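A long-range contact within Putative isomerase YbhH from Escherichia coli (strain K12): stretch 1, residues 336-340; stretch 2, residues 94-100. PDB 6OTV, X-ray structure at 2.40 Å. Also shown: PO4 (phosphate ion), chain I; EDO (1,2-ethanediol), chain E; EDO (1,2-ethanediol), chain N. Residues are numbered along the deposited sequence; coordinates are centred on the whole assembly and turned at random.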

# COMPACT_ATOMS: atom_id res chain seq x y z
N ILE A 336 5.56 -8.64 17.03
CA ILE A 336 5.84 -10.06 16.82
C ILE A 336 4.75 -10.88 17.50
O ILE A 336 4.40 -10.62 18.66
CB ILE A 336 7.23 -10.44 17.36
CG1 ILE A 336 8.32 -9.58 16.72
CG2 ILE A 336 7.50 -11.93 17.12
CD1 ILE A 336 8.55 -9.87 15.25
N ARG A 337 4.20 -11.85 16.77
CA ARG A 337 3.28 -12.82 17.33
C ARG A 337 3.76 -14.21 16.95
O ARG A 337 4.80 -14.38 16.30
CB ARG A 337 1.85 -12.59 16.84
CG ARG A 337 1.27 -11.21 17.13
CD ARG A 337 0.60 -11.15 18.49
NE ARG A 337 1.58 -11.13 19.57
CZ ARG A 337 1.27 -11.24 20.86
NH1 ARG A 337 0.01 -11.40 21.23
NH2 ARG A 337 2.23 -11.21 21.78
N THR A 338 3.00 -15.22 17.36
CA THR A 338 3.19 -16.58 16.88
C THR A 338 1.84 -17.15 16.50
O THR A 338 0.79 -16.68 16.96
CB THR A 338 3.87 -17.49 17.92
OG1 THR A 338 2.95 -17.75 18.99
CG2 THR A 338 5.13 -16.84 18.48
N THR A 339 1.86 -18.18 15.65
CA THR A 339 0.64 -18.83 15.23
C THR A 339 0.92 -20.32 15.06
O THR A 339 2.08 -20.74 14.98
CB THR A 339 0.08 -18.21 13.94
OG1 THR A 339 -1.21 -18.76 13.66
CG2 THR A 339 1.01 -18.50 12.76
N ARG A 340 -0.14 -21.11 15.01
CA ARG A 340 0.01 -22.54 14.80
C ARG A 340 -1.28 -23.10 14.21
O ARG A 340 -2.37 -22.76 14.66
CB ARG A 340 0.35 -23.27 16.11
CG ARG A 340 0.91 -24.67 15.90
CD ARG A 340 1.22 -25.34 17.23
NE ARG A 340 0.02 -25.80 17.91
CZ ARG A 340 -0.59 -26.96 17.67
NH1 ARG A 340 -0.10 -27.78 16.75
NH2 ARG A 340 -1.68 -27.29 18.35
P PO4 I . -6.57 -8.07 19.91
O1 PO4 I . -7.85 -7.78 20.66
O2 PO4 I . -6.56 -9.50 19.44
O3 PO4 I . -6.45 -7.13 18.72
O4 PO4 I . -5.39 -7.86 20.83
C1 EDO E . 4.70 -19.77 20.98
O1 EDO E . 3.98 -18.53 21.02
C2 EDO E . 3.73 -20.89 21.34
O2 EDO E . 4.41 -22.13 21.57
C1 EDO N . 2.98 -27.97 13.71
O1 EDO N . 2.53 -27.59 15.01
C2 EDO N . 1.83 -27.82 12.71
O2 EDO N . 1.15 -26.58 12.96
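Stretch 2, residues 94-100: GNMLSGV

Stretch 2 is helical and packs across the extended strand of stretch 1, although touching residues are at least 239 positions apart in the sequence. The N-to-C directions of the two elements make an angle of 61° (signed crossing angle -61°), so the helix runs obliquely over the strand, and their axes approach to 7.4 Å. The contact is small, burying 231 Å² summed over both sides. Within the helical stretch, the backbone amides of Ser-98, Gly-99 and Val-100 bond to the carbonyls three residues before them, those of Asn-95, Met-96 and Leu-97.

At the first residue of the stretch, Ile-336 has its side chain out of reach of the helix. Arg-337 NE donates a hydrogen bond to Ile-336 O at 3.0 Å, which ties the arginine side chain back to its own strand. Arg-337 itself points toward the helix, and with chi1 and chi2 both m and chi3 p its guanidinium reaches Asn-95. There Arg-337 NH1 donates to Asn-95 OD1 at 2.9 Å, the one hydrogen bond between the stretches; the oxygen lies at the edge of the guanidinium, near its plane. The CA-to-CB bond of Asn-95 points sideways with respect to the strand, but the end of the side chain comes nearer to it. Both polar atoms of its side-chain amide are engaged, since Asn-95 ND2 donates to phosphate O2 at 2.7 Å. The same ion accepts a hydrogen bond from the backbone at Gly-94, with Gly-94 N 2.8 Å from phosphate O3. Closer to the strand backbone, Arg-337 CB lies 3.2 Å from Ser-98 OG, a hydroxyl that donates to Asn-95 O at 2.7 Å within the helical stretch.

Thr-338 directs its side chain away from the helix, as expected from the alternation of a strand, and its OG1 lies a very short 2.4 Å from O1 of an ethanediol (chain E), with which it is hydrogen-bonded. Its backbone still takes part in the packing, with Thr-338 O 4.0 Å from Ser-98 CB.

Thr-339 turns toward the helix again, at the closest CA approach of the two backbones, 5.6 Å between Thr-339 CA and Gly-99 CA. Thr-339 CG2 rests 3.6 Å from Ser-98 O, while Thr-339 OG1 lies 3.5 Å from Gly-99 CA. A side chain is absent at Gly-99, and an ideal CB there would come tightly to 3.3 Å from Thr-339 OG1. Beyond this point Arg-340 points away and makes no contact with the helix.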

# COMPACT_ATOMS: atom_id res chain seq x y z
N GLY A 94 -6.02 -8.34 16.18
CA GLY A 94 -4.63 -8.44 15.78
C GLY A 94 -4.01 -9.79 16.05
O GLY A 94 -3.03 -10.16 15.40
N ASN A 95 -4.57 -10.55 17.00
CA ASN A 95 -4.04 -11.87 17.28
C ASN A 95 -4.46 -12.88 16.22
O ASN A 95 -3.63 -13.66 15.74
CB ASN A 95 -4.47 -12.31 18.68
CG ASN A 95 -3.67 -11.62 19.76
OD1 ASN A 95 -2.58 -12.06 20.11
ND2 ASN A 95 -4.20 -10.52 20.27
N MET A 96 -5.74 -12.88 15.84
CA MET A 96 -6.16 -13.73 14.73
C MET A 96 -5.45 -13.34 13.44
O MET A 96 -5.21 -14.19 12.58
CB MET A 96 -7.68 -13.67 14.55
CG MET A 96 -8.45 -14.34 15.68
SD MET A 96 -8.30 -16.14 15.67
CE MET A 96 -9.45 -16.57 14.36
N LEU A 97 -5.11 -12.06 13.30
CA LEU A 97 -4.33 -11.60 12.16
C LEU A 97 -3.03 -12.39 12.02
O LEU A 97 -2.53 -12.57 10.90
CB LEU A 97 -4.05 -10.11 12.31
CG LEU A 97 -3.27 -9.37 11.22
CD1 LEU A 97 -4.00 -9.43 9.89
CD2 LEU A 97 -3.05 -7.93 11.66
N SER A 98 -2.48 -12.88 13.14
CA SER A 98 -1.22 -13.61 13.10
C SER A 98 -1.30 -14.85 12.23
O SER A 98 -0.28 -15.30 11.69
CB SER A 98 -0.79 -14.00 14.52
OG SER A 98 -1.03 -12.95 15.43
N GLY A 99 -2.49 -15.44 12.09
CA GLY A 99 -2.63 -16.65 11.30
C GLY A 99 -2.98 -16.44 9.84
O GLY A 99 -2.91 -17.39 9.06
N VAL A 100 -3.32 -15.21 9.45
CA VAL A 100 -3.84 -14.97 8.11
C VAL A 100 -2.79 -15.30 7.05
O VAL A 100 -3.07 -16.00 6.07
CB VAL A 100 -4.34 -13.52 7.97
CG1 VAL A 100 -4.70 -13.21 6.52
CG2 VAL A 100 -5.54 -13.29 8.88